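Local coordinates for protein S-adenosylmethionine decarboxylase proenzyme (Aquifex aeolicus, PDB 2III) that probably catalyses the decarboxylation of S-adenosylmethionine to S-adenosylmethioninamine, the propylamine donor for spermidine and spermine synthesis, at residues A[94-97]-A[98-102]. Numbering follows the deposited sequence.
Sequences MDYI and ITQLN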
loop_
_atom_site.group_PDB
_atom_site.type_symbol
_atom_site.label_atom_id
_atom_site.label_comp_id
_atom_site.label_asym_id
_atom_site.label_seq_id
_atom_site.Cartn_x
_atom_site.Cartn_y
_atom_site.Cartn_z
HETATM N N MSE A 94 10.246 1.007 8.961
HETATM C CA MSE A 94 10.680 2.020 8.004
HETATM C C MSE A 94 12.115 2.466 8.276
HETATM O O MSE A 94 12.862 2.735 7.337
HETATM C CB MSE A 94 9.743 3.238 8.018
HETATM C CG MSE A 94 10.078 4.282 6.943
HETATM SE SE MSE A 94 9.959 3.570 5.115
HETATM C CE MSE A 94 8.023 3.744 4.854
ATOM N N ASP A 95 12.507 2.540 9.548
ATOM C CA ASP A 95 13.878 2.944 9.892
ATOM C C ASP A 95 14.852 1.897 9.361
ATOM O O ASP A 95 15.931 2.226 8.849
ATOM C CB ASP A 95 14.070 3.058 11.414
ATOM C CG ASP A 95 13.295 4.213 12.026
ATOM O OD1 ASP A 95 12.935 5.149 11.288
ATOM O OD2 ASP A 95 13.061 4.189 13.254
ATOM N N TYR A 96 14.467 0.631 9.499
ATOM C CA TYR A 96 15.296 -0.470 9.031
ATOM C C TYR A 96 15.456 -0.382 7.513
ATOM O O TYR A 96 16.572 -0.324 7.001
ATOM C CB TYR A 96 14.665 -1.820 9.406
ATOM C CG TYR A 96 15.473 -3.001 8.919
ATOM C CD1 TYR A 96 16.617 -3.423 9.601
ATOM C CD2 TYR A 96 15.129 -3.663 7.743
ATOM C CE1 TYR A 96 17.399 -4.476 9.120
ATOM C CE2 TYR A 96 15.901 -4.713 7.253
ATOM C CZ TYR A 96 17.032 -5.115 7.947
ATOM O OH TYR A 96 17.789 -6.159 7.466
ATOM N N ILE A 97 14.333 -0.372 6.799
ATOM C CA ILE A 97 14.356 -0.293 5.345
ATOM C C ILE A 97 15.211 0.881 4.854
ATOM O O ILE A 97 16.054 0.720 3.974
ATOM C CB ILE A 97 12.911 -0.183 4.786
ATOM C CG1 ILE A 97 12.190 -1.523 4.981
ATOM C CG2 ILE A 97 12.939 0.225 3.315
ATOM C CD1 ILE A 97 10.715 -1.509 4.640
ATOM N N ILE A 98 15.009 2.060 5.428
ATOM C CA ILE A 98 15.782 3.227 5.023
ATOM C C ILE A 98 17.287 3.058 5.269
ATOM O O ILE A 98 18.100 3.358 4.391
ATOM C CB ILE A 98 15.286 4.508 5.740
ATOM C CG1 ILE A 98 13.901 4.888 5.210
ATOM C CG2 ILE A 98 16.261 5.669 5.503
ATOM C CD1 ILE A 98 13.291 6.095 5.891
ATOM N N THR A 99 17.668 2.580 6.451
ATOM C CA THR A 99 19.090 2.405 6.741
ATOM C C THR A 99 19.724 1.371 5.834
ATOM O O THR A 99 20.881 1.513 5.449
ATOM C CB THR A 99 19.355 1.969 8.193
ATOM O OG1 THR A 99 18.732 0.702 8.430
ATOM C CG2 THR A 99 18.823 3.002 9.173
ATOM N N GLN A 100 18.981 0.326 5.492
ATOM C CA GLN A 100 19.536 -0.698 4.617
ATOM C C GLN A 100 19.732 -0.151 3.208
ATOM O O GLN A 100 20.733 -0.437 2.556
ATOM C CB GLN A 100 18.621 -1.923 4.567
ATOM C CG GLN A 100 18.476 -2.632 5.903
ATOM C CD GLN A 100 19.818 -2.958 6.535
ATOM O OE1 GLN A 100 20.630 -3.677 5.955
ATOM N NE2 GLN A 100 20.058 -2.427 7.729
ATOM N N LEU A 101 18.774 0.638 2.739
ATOM C CA LEU A 101 18.855 1.208 1.397
ATOM C C LEU A 101 19.739 2.448 1.346
ATOM O O LEU A 101 20.218 2.845 0.279
ATOM C CB LEU A 101 17.453 1.550 0.885
ATOM C CG LEU A 101 16.563 0.334 0.637
ATOM C CD1 LEU A 101 15.259 0.777 -0.002
ATOM C CD2 LEU A 101 17.297 -0.655 -0.258
ATOM N N ASN A 102 19.936 3.062 2.507
ATOM C CA ASN A 102 20.766 4.252 2.622
ATOM C C ASN A 102 20.582 5.252 1.471
ATOM O O ASN A 102 21.503 5.495 0.684
ATOM C CB ASN A 102 22.237 3.834 2.730
ATOM C CG ASN A 102 23.178 5.019 2.851
ATOM O OD1 ASN A 102 22.997 5.890 3.702
ATOM N ND2 ASN A 102 24.197 5.049 2.003
#
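Gln100 folds back along its helix and lays its aliphatic part over one face of the Tyr96 ring, one turn earlier. Gln100 CG makes a CH-pi contact 3.7 Å from the centroid of the Tyr96 ring, displaced toward the rim. The tyrosine ring is brought there by a CG trans to the backbone N (chi1 179°), and the glutamine chain bends at chi2 (-52°), leaving the amide only 13° from coplanar with the ring and Gln100 NE2 3.6 Å from Tyr96 CE1. NE2 also makes a weak hydrogen bond to Thr99 OG1. Two donors share Tyr96 O: Gln100 N, at 2.9 Å and almost in line with the carbonyl, and the hydroxyl Thr99 OG1, at 2.8 Å and from a more lateral direction. A leucine in place of this tyrosine would probably cost Gln100 the flat surface under its CG and amide, leaving that side chain freer to turn, and would remove the ring that meets Tyr37. Elsewhere on the helix, Met94 CG meets Ile98 CD1 at 3.8 Å, while Ile97 CG2 lies 4.1 Å from Leu101 CD1, the two side chains running side by side. The buried Met94, Ile97 and Leu101 rest on strand 76-84, and Ile97 also touches helix 24-37. The i to i+4 backbone bonds and spacing mark the last turns of an amphipathic alpha-helix, 87-101, packed on the antiparallel sheet of the two-layer alpha/beta-sandwich of prokaryotic AdoMet decarboxylase.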